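Local coordinates for putative esterase (Bacteroides intestinalis DSM 17393, PDB 5VOL), which is a carbohydrate esterase of family 1, a ferulic acid esterase that acts together with xylanases in breaking down arabinoxylan, at residues 52-57 / 92-97; 209-214 / 239-244; 64-69 / 259-264. All blocks are in the same frame, centred on the assembly; numbering follows the deposited sequence.

Contact 1. Residues 52-57 / 92-97; sequences GMWETN and NIHLEW. With IPA (isopropyl alcohol), chain T.
I93 packs CG1 and CD1 against W54 and CG2 against M53, the tight part of the contact. Its CG1 stands over one face of the six-membered ring of W54, a CH-pi contact of 3.7 Å to the centroid. CG1 is displaced toward the rim, on the CZ2 side, and CD1 comes to 3.3 Å from W54 CZ2. With chi1 at 60°, I93 CG1 is flanked by both its backbone N and its carbonyl carbon. CG2 then falls beside the backbone N and reaches M53, with I93 CG2 3.5 Å from M53 CG.

The outer side is looser. N92 lies alongside the W54 ring, its amide plane 56° from the ring plane, and its CG stays 4.0 Å from W54 CZ3. H94 meets the far end of the indole obliquely, and its NE2 is 4.0 Å from W54 CH2. W54 and H94 are exposed. No hydrogen bond joins the two segments.

Each loop is shaped by its own bonds. N92 OD1 accepts from H94 N at 2.8 Å, an Asx turn. G52 to E55 form a type II beta turn, and E55 OE1 accepts from G52 N. E55 OE2 is held by W254 NE1 and takes a weak bond from a bound isopropyl alcohol, probably from the crystallisation liquor. M53 also touches I183 and L186 of helix 182-192. The two segments are loops that follow strands 46-50 and 83-87, as in an alpha/beta-hydrolase fold. The M53 side chain lies near, without touching, S139, H252 and D223, which have Ser-His-Asp triad geometry and probably serve as one.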
loop_
_atom_site.group_PDB
_atom_site.type_symbol
_atom_site.label_atom_id
_atom_site.label_comp_id
_atom_site.label_asym_id
_atom_site.label_seq_id
_atom_site.Cartn_x
_atom_site.Cartn_y
_atom_site.Cartn_z
ATOM N N GLY C 52 6.722 21.553 12.143
ATOM C CA GLY C 52 7.939 22.003 11.494
ATOM C C GLY C 52 8.179 23.494 11.680
ATOM O O GLY C 52 7.364 24.188 12.289
ATOM N N MET C 53 9.291 23.981 11.146
ATOM C CA MET C 53 9.596 25.420 11.184
ATOM C C MET C 53 8.505 26.227 10.471
ATOM O O MET C 53 7.885 25.731 9.527
ATOM C CB MET C 53 10.959 25.684 10.552
ATOM C CG MET C 53 11.529 27.084 10.838
ATOM S SD MET C 53 13.175 27.276 10.118
ATOM C CE MET C 53 12.769 27.449 8.385
ATOM N N TRP C 54 8.267 27.450 10.946
ATOM C CA TRP C 54 7.230 28.352 10.427
ATOM C C TRP C 54 5.819 27.988 10.886
ATOM O O TRP C 54 4.920 28.827 10.861
ATOM C CB TRP C 54 7.227 28.383 8.899
ATOM C CG TRP C 54 8.365 29.061 8.215
ATOM C CD1 TRP C 54 9.498 28.470 7.712
ATOM C CD2 TRP C 54 8.458 30.460 7.877
ATOM N NE1 TRP C 54 10.293 29.421 7.102
ATOM C CE2 TRP C 54 9.677 30.645 7.192
ATOM C CE3 TRP C 54 7.631 31.568 8.099
ATOM C CZ2 TRP C 54 10.093 31.902 6.728
ATOM C CZ3 TRP C 54 8.043 32.811 7.640
ATOM C CH2 TRP C 54 9.263 32.967 6.962
ATOM N N GLU C 55 5.617 26.731 11.278
ATOM C CA GLU C 55 4.292 26.235 11.650
ATOM C C GLU C 55 3.965 26.485 13.123
ATOM O O GLU C 55 4.840 26.812 13.910
ATOM C CB GLU C 55 4.192 24.723 11.338
ATOM C CG GLU C 55 4.313 24.425 9.844
ATOM C CD GLU C 55 4.294 22.934 9.503
ATOM O OE1 GLU C 55 4.529 22.082 10.394
ATOM O OE2 GLU C 55 4.051 22.620 8.323
ATOM N N THR C 56 2.697 26.329 13.482
ATOM C CA THR C 56 2.290 26.359 14.874
ATOM C C THR C 56 1.483 25.095 15.220
ATOM O O THR C 56 1.271 24.226 14.364
ATOM C CB THR C 56 1.479 27.640 15.190
ATOM O OG1 THR C 56 0.333 27.716 14.343
ATOM C CG2 THR C 56 2.338 28.885 14.939
ATOM N N ASN C 57 1.025 25.013 16.467
ATOM C CA ASN C 57 0.462 23.778 17.030
ATOM C C ASN C 57 -0.726 23.140 16.297
ATOM O O ASN C 57 -0.873 21.926 16.353
ATOM C CB ASN C 57 0.060 24.019 18.498
ATOM C CG ASN C 57 -0.763 25.279 18.678
ATOM O OD1 ASN C 57 -0.248 26.394 18.542
ATOM N ND2 ASN C 57 -2.052 25.115 18.975
ATOM N N ASN C 92 6.068 32.680 12.534
ATOM C CA ASN C 92 6.943 33.431 11.623
ATOM C C ASN C 92 8.375 33.504 12.156
ATOM O O ASN C 92 8.612 33.982 13.258
ATOM C CB ASN C 92 6.382 34.841 11.396
ATOM C CG ASN C 92 7.152 35.625 10.332
ATOM O OD1 ASN C 92 8.376 35.745 10.389
ATOM N ND2 ASN C 92 6.430 36.159 9.359
ATOM N N ILE C 93 9.333 33.022 11.377
ATOM C CA ILE C 93 10.683 32.852 11.898
ATOM C C ILE C 93 11.391 34.185 12.146
ATOM O O ILE C 93 12.410 34.226 12.832
ATOM C CB ILE C 93 11.553 31.993 10.954
ATOM C CG1 ILE C 93 11.668 32.652 9.579
ATOM C CG2 ILE C 93 10.984 30.566 10.846
ATOM C CD1 ILE C 93 12.693 32.002 8.676
ATOM N N HIS C 94 10.853 35.269 11.595
ATOM C CA HIS C 94 11.463 36.582 11.808
ATOM C C HIS C 94 10.888 37.262 13.048
ATOM O O HIS C 94 11.465 38.216 13.555
ATOM C CB HIS C 94 11.279 37.472 10.569
ATOM C CG HIS C 94 11.758 36.840 9.297
ATOM N ND1 HIS C 94 13.090 36.585 9.049
ATOM C CD2 HIS C 94 11.081 36.395 8.211
ATOM C CE1 HIS C 94 13.213 36.011 7.864
ATOM N NE2 HIS C 94 12.010 35.884 7.335
ATOM N N LEU C 95 9.762 36.758 13.543
ATOM C CA LEU C 95 9.085 37.366 14.684
ATOM C C LEU C 95 9.097 36.472 15.914
ATOM O O LEU C 95 9.210 36.964 17.036
ATOM C CB LEU C 95 7.627 37.699 14.342
ATOM C CG LEU C 95 7.287 38.536 13.108
ATOM C CD1 LEU C 95 5.797 38.842 13.091
ATOM C CD2 LEU C 95 8.086 39.804 13.087
ATOM N N GLU C 96 8.952 35.162 15.689
ATOM C CA GLU C 96 8.699 34.195 16.760
ATOM C C GLU C 96 9.828 33.178 16.924
ATOM O O GLU C 96 10.486 32.798 15.961
ATOM C CB GLU C 96 7.385 33.439 16.496
ATOM C CG GLU C 96 6.181 34.324 16.264
ATOM C CD GLU C 96 5.855 35.198 17.470
ATOM O OE1 GLU C 96 6.251 34.844 18.601
ATOM O OE2 GLU C 96 5.199 36.241 17.281
ATOM N N TRP C 97 10.024 32.718 18.148
ATOM C CA TRP C 97 10.987 31.665 18.413
ATOM C C TRP C 97 10.569 30.329 17.790
ATOM O O TRP C 97 9.488 29.817 18.083
ATOM C CB TRP C 97 11.156 31.476 19.906
ATOM C CG TRP C 97 11.923 32.565 20.594
ATOM C CD1 TRP C 97 11.412 33.583 21.341
ATOM C CD2 TRP C 97 13.342 32.720 20.617
ATOM N NE1 TRP C 97 12.430 34.369 21.827
ATOM C CE2 TRP C 97 13.626 33.856 21.399
ATOM C CE3 TRP C 97 14.402 32.008 20.052
ATOM C CZ2 TRP C 97 14.924 34.293 21.636
ATOM C CZ3 TRP C 97 15.691 32.445 20.280
ATOM C CH2 TRP C 97 15.942 33.577 21.068
HETATM C C1 IPA T . 8.469 24.261 6.617
HETATM C C2 IPA T . 7.107 23.602 6.398
HETATM C C3 IPA T . 6.827 23.305 4.922
HETATM O O2 IPA T . 7.063 22.414 7.174
#

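Contact 2. Residues 209-214 / 239-244; sequences DLRSVA and AGVPCQ. With CA (calcium ion), chain B.
R211 reaches past V241 and ends on the backbone carbonyls of A239 and G240. Its side chain runs extended from CG to NE and crosses V241 obliquely. Both carbonyl oxygens lie at the edge of the guanidinium. NE donates to G240 O at 2.8 Å in a nearly straight bond (164°). G240 O lies in the guanidinium plane, but NE sits above the plane of that carbonyl. NH2 donates to A239 O at 3.0 Å, and this bond is more bent (132°). Here the donor is in the carbonyl plane, while the oxygen is tilted from the guanidinium plane. Two bonds to successive carbonyls should limit rotation of the group. NH1 has its own partner, a salt bridge to E204.

The apolar part lies nearer the backbone of R211. V241 CG1 is anti to the backbone N (chi1 -174°) and meets L210 CB at 4.0 Å. P242 CD approaches the R211 chain at CG, 4.2 Å away. A water donates to both V213 O and P242 O, each at 2.9 Å, and bridges the segments.

Q244 OE1 binds a calcium ion at 2.4 Å. Two waters also bind the calcium, and D221, D222 and D249 of the second subunit contribute to the same site. The calcium thus joins two subunits. G240, with positive phi, ends helix 226-238 in a Schellman motif, and R211 binds A239 O and G240 O where that helix gives way to loop. The two segments lead into the neighbouring parallel strands 214-218 and 244-246 at the edge of the alpha/beta-hydrolase sheet.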
loop_
_atom_site.group_PDB
_atom_site.type_symbol
_atom_site.label_atom_id
_atom_site.label_comp_id
_atom_site.label_asym_id
_atom_site.label_seq_id
_atom_site.Cartn_x
_atom_site.Cartn_y
_atom_site.Cartn_z
ATOM N N ASP C 209 22.427 2.743 25.144
ATOM C CA ASP C 209 21.291 3.602 25.455
ATOM C C ASP C 209 20.386 3.787 24.234
ATOM O O ASP C 209 19.166 3.724 24.344
ATOM C CB ASP C 209 21.763 4.963 25.949
ATOM C CG ASP C 209 21.803 5.050 27.449
ATOM O OD1 ASP C 209 21.775 3.986 28.109
ATOM O OD2 ASP C 209 21.872 6.185 27.976
ATOM N N LEU C 210 20.992 4.022 23.080
ATOM C CA LEU C 210 20.234 4.247 21.849
ATOM C C LEU C 210 19.421 3.010 21.432
ATOM O O LEU C 210 18.304 3.136 20.934
ATOM C CB LEU C 210 21.180 4.669 20.731
ATOM C CG LEU C 210 21.827 6.047 20.948
ATOM C CD1 LEU C 210 22.758 6.392 19.823
ATOM C CD2 LEU C 210 20.765 7.130 21.125
ATOM N N ARG C 211 19.976 1.821 21.662
ATOM C CA ARG C 211 19.282 0.561 21.351
ATOM C C ARG C 211 18.059 0.303 22.244
ATOM O O ARG C 211 17.259 -0.584 21.952
ATOM C CB ARG C 211 20.246 -0.619 21.461
ATOM C CG ARG C 211 21.456 -0.504 20.571
ATOM C CD ARG C 211 22.498 -1.591 20.846
ATOM N NE ARG C 211 23.610 -1.500 19.900
ATOM C CZ ARG C 211 24.892 -1.506 20.247
ATOM N NH1 ARG C 211 25.229 -1.608 21.521
ATOM N NH2 ARG C 211 25.836 -1.418 19.321
ATOM N N SER C 212 17.896 1.069 23.320
ATOM C CA SER C 212 16.715 0.885 24.169
ATOM C C SER C 212 15.505 1.619 23.597
ATOM O O SER C 212 14.399 1.559 24.144
ATOM C CB SER C 212 16.982 1.367 25.601
ATOM O OG SER C 212 17.160 2.770 25.601
ATOM N N VAL C 213 15.720 2.312 22.489
ATOM C CA VAL C 213 14.660 3.054 21.825
ATOM C C VAL C 213 14.395 2.455 20.438
ATOM O O VAL C 213 15.323 2.043 19.751
ATOM C CB VAL C 213 15.034 4.567 21.717
ATOM C CG1 VAL C 213 13.945 5.356 21.008
ATOM C CG2 VAL C 213 15.290 5.153 23.126
ATOM N N ALA C 214 13.128 2.393 20.040
ATOM C CA ALA C 214 12.780 1.961 18.691
ATOM C C ALA C 214 12.785 3.172 17.765
ATOM O O ALA C 214 12.164 4.176 18.093
ATOM C CB ALA C 214 11.406 1.286 18.674
ATOM N N ALA C 239 26.549 1.581 13.489
ATOM C CA ALA C 239 26.776 1.535 14.923
ATOM C C ALA C 239 26.059 0.344 15.563
ATOM O O ALA C 239 26.176 0.113 16.766
ATOM C CB ALA C 239 26.321 2.834 15.567
ATOM N N GLY C 240 25.309 -0.405 14.762
ATOM C CA GLY C 240 24.575 -1.548 15.279
ATOM C C GLY C 240 23.399 -1.145 16.147
ATOM O O GLY C 240 23.094 -1.804 17.140
ATOM N N VAL C 241 22.753 -0.041 15.784
ATOM C CA VAL C 241 21.537 0.409 16.448
ATOM C C VAL C 241 20.353 0.168 15.510
ATOM O O VAL C 241 20.251 0.806 14.461
ATOM C CB VAL C 241 21.606 1.909 16.830
ATOM C CG1 VAL C 241 20.389 2.308 17.651
ATOM C CG2 VAL C 241 22.886 2.204 17.599
ATOM N N PRO C 242 19.470 -0.778 15.866
ATOM C CA PRO C 242 18.335 -1.106 14.989
ATOM C C PRO C 242 17.478 0.115 14.654
ATOM O O PRO C 242 17.113 0.882 15.548
ATOM C CB PRO C 242 17.546 -2.124 15.814
ATOM C CG PRO C 242 18.621 -2.840 16.614
ATOM C CD PRO C 242 19.577 -1.712 17.006
ATOM N N CYS C 243 17.170 0.271 13.372
ATOM C CA CYS C 243 16.453 1.433 12.870
ATOM C C CYS C 243 15.741 1.073 11.556
ATOM O O CYS C 243 16.356 0.477 10.684
ATOM C CB CYS C 243 17.435 2.593 12.650
ATOM S SG CYS C 243 16.692 4.180 12.219
ATOM N N GLN C 244 14.459 1.409 11.421
ATOM C CA GLN C 244 13.793 1.273 10.125
ATOM C C GLN C 244 14.040 2.533 9.300
ATOM O O GLN C 244 14.018 3.641 9.840
ATOM C CB GLN C 244 12.286 1.050 10.283
ATOM C CG GLN C 244 11.899 -0.215 11.042
ATOM C CD GLN C 244 12.423 -1.481 10.375
ATOM O OE1 GLN C 244 12.406 -1.599 9.154
ATOM N NE2 GLN C 244 12.897 -2.429 11.179
HETATM CA CA CA B . 14.037 -2.790 7.790
HETATM O O HOH W 1 17.277 0.345 18.403
HETATM O O HOH W 2 15.886 -2.017 9.418
HETATM O O HOH W 3 13.773 -4.797 9.240
#

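Contact 3. Residues 64-69 / 259-264; sequences GHVKDV and SALYQC
This is a buried apolar contact between the start of helix 66-76, with the turn before it, and the C-terminal helix 254-271. V69 and L261 both point across the interface, and no hydrogen bond joins the segments. V69 CG1 stands over the centre of the Y262 ring, 3.9 Å from the centroid and only 11° off the ring normal, a CH-pi contact. V69 CG2 lies nearer the CE2 side of the ring, 3.7 Å from Y262 CE2. CG of Y262 is anti to its carbonyl carbon (chi1 -81°), and the ring extends from there toward V69.

L261 fills the other part of the interface. Its CB faces V69 CG1 at 4.2 Å. Its CD1 reaches 3.6 Å from G64 O and 3.9 Å from V66 CG2, and the V66 and L261 side chains cross at about a right angle. W60 of helix 59-62 touches both V66 and L261.

The hydroxyl of Y262 hydrogen-bonds E255 of the fourth subunit, and D68 forms a salt bridge to R63 of that subunit. The pair of helices thus borders a subunit interface while packing together as helices flanking the central sheet of an alpha/beta-hydrolase fold.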
loop_
_atom_site.group_PDB
_atom_site.type_symbol
_atom_site.label_atom_id
_atom_site.label_comp_id
_atom_site.label_asym_id
_atom_site.label_seq_id
_atom_site.Cartn_x
_atom_site.Cartn_y
_atom_site.Cartn_z
ATOM N N GLY C 64 -2.844 17.647 8.924
ATOM C CA GLY C 64 -2.464 16.263 9.141
ATOM C C GLY C 64 -3.690 15.386 9.290
ATOM O O GLY C 64 -3.608 14.177 9.100
ATOM N N HIS C 65 -4.824 16.004 9.605
ATOM C CA HIS C 65 -6.079 15.289 9.876
ATOM C C HIS C 65 -5.910 14.173 10.911
ATOM O O HIS C 65 -6.453 13.066 10.739
ATOM C CB HIS C 65 -6.667 14.717 8.571
ATOM C CG HIS C 65 -6.871 15.753 7.508
ATOM N ND1 HIS C 65 -7.745 16.812 7.656
ATOM C CD2 HIS C 65 -6.297 15.910 6.289
ATOM C CE1 HIS C 65 -7.704 17.570 6.577
ATOM N NE2 HIS C 65 -6.835 17.043 5.730
ATOM N N VAL C 66 -5.179 14.465 11.988
ATOM C CA VAL C 66 -4.876 13.443 12.986
ATOM C C VAL C 66 -6.137 12.788 13.539
ATOM O O VAL C 66 -6.152 11.581 13.740
ATOM C CB VAL C 66 -4.045 14.002 14.162
ATOM C CG1 VAL C 66 -3.775 12.903 15.191
ATOM C CG2 VAL C 66 -2.741 14.529 13.648
ATOM N N LYS C 67 -7.192 13.562 13.781
ATOM C CA LYS C 67 -8.415 12.958 14.309
ATOM C C LYS C 67 -8.980 11.885 13.357
ATOM O O LYS C 67 -9.359 10.796 13.787
ATOM C CB LYS C 67 -9.482 14.017 14.574
ATOM C CG LYS C 67 -10.882 13.421 14.785
ATOM C CD LYS C 67 -11.860 14.435 15.381
ATOM C CE LYS C 67 -13.315 14.050 15.107
ATOM N NZ LYS C 67 -13.704 12.714 15.686
ATOM N N ASP C 68 -9.037 12.203 12.066
ATOM C CA ASP C 68 -9.627 11.288 11.085
ATOM C C ASP C 68 -8.794 10.031 10.908
ATOM O O ASP C 68 -9.343 8.944 10.727
ATOM C CB ASP C 68 -9.818 11.990 9.732
ATOM C CG ASP C 68 -10.832 13.101 9.805
ATOM O OD1 ASP C 68 -11.684 13.043 10.719
ATOM O OD2 ASP C 68 -10.786 14.030 8.968
ATOM N N VAL C 69 -7.472 10.175 10.926
ATOM C CA VAL C 69 -6.595 9.023 10.804
ATOM C C VAL C 69 -6.715 8.136 12.049
ATOM O O VAL C 69 -6.832 6.915 11.929
ATOM C CB VAL C 69 -5.127 9.435 10.596
ATOM C CG1 VAL C 69 -4.227 8.201 10.569
ATOM C CG2 VAL C 69 -4.969 10.235 9.299
ATOM N N SER C 259 0.418 10.995 5.137
ATOM C CA SER C 259 0.528 9.574 4.839
ATOM C C SER C 259 1.490 8.885 5.825
ATOM O O SER C 259 1.315 7.713 6.147
ATOM C CB SER C 259 0.968 9.359 3.384
ATOM O OG SER C 259 2.263 9.877 3.157
ATOM N N ALA C 260 2.475 9.626 6.341
ATOM C CA ALA C 260 3.397 9.081 7.332
ATOM C C ALA C 260 2.672 8.633 8.602
ATOM O O ALA C 260 3.080 7.672 9.260
ATOM C CB ALA C 260 4.499 10.132 7.683
ATOM N N LEU C 261 1.593 9.321 8.952
ATOM C CA LEU C 261 0.803 8.939 10.124
ATOM C C LEU C 261 0.318 7.508 10.078
ATOM O O LEU C 261 0.209 6.856 11.112
ATOM C CB LEU C 261 -0.411 9.850 10.277
ATOM C CG LEU C 261 -0.167 11.194 10.939
ATOM C CD1 LEU C 261 -1.486 11.944 10.996
ATOM C CD2 LEU C 261 0.392 10.985 12.354
ATOM N N TYR C 262 0.001 7.028 8.876
ATOM C CA TYR C 262 -0.508 5.678 8.708
ATOM C C TYR C 262 0.560 4.627 8.990
ATOM O O TYR C 262 0.243 3.463 9.235
ATOM C CB TYR C 262 -1.094 5.503 7.293
ATOM C CG TYR C 262 -2.501 6.057 7.169
ATOM C CD1 TYR C 262 -3.595 5.268 7.488
ATOM C CD2 TYR C 262 -2.736 7.375 6.758
ATOM C CE1 TYR C 262 -4.881 5.748 7.389
ATOM C CE2 TYR C 262 -4.033 7.876 6.659
ATOM C CZ TYR C 262 -5.099 7.043 6.976
ATOM O OH TYR C 262 -6.394 7.485 6.891
ATOM N N GLN C 263 1.824 5.026 8.980
ATOM C CA GLN C 263 2.892 4.130 9.431
ATOM C C GLN C 263 3.278 4.410 10.887
ATOM O O GLN C 263 3.567 3.486 11.672
ATOM C CB GLN C 263 4.110 4.264 8.519
ATOM C CG GLN C 263 3.873 3.623 7.162
ATOM C CD GLN C 263 4.629 4.296 6.027
ATOM O OE1 GLN C 263 4.249 4.153 4.860
ATOM N NE2 GLN C 263 5.710 5.022 6.355
ATOM N N CYS C 264 3.276 5.693 11.240
ATOM C CA CYS C 264 3.698 6.132 12.574
ATOM C C CYS C 264 2.786 5.636 13.685
ATOM O O CYS C 264 3.256 5.113 14.681
ATOM C CB CYS C 264 3.773 7.661 12.629
ATOM S SG CYS C 264 4.243 8.330 14.247
#

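How the contacts relate
Contact 3 is buried, contact 2 is partly buried and contact 1 lies at the surface. Contact 1 joins two loops and contact 3 two helices, while contact 2 ties a turn after one helix to the end of another. Helix 254-271, one half of contact 3, also touches A214 of contact 2 through F267 and I271. Contacts 1 and 3 have no hydrogen bonds across their segments and rely on CH-pi and aliphatic packing. Contact 2 instead depends on an arginine, backbone carbonyls and a bridging water. Contacts 1 and 2 sit on opposite sides of the chain's centre. Contacts 2 and 3 both border other subunits, one through calcium and one through side-chain bonds; contact 1 touches none.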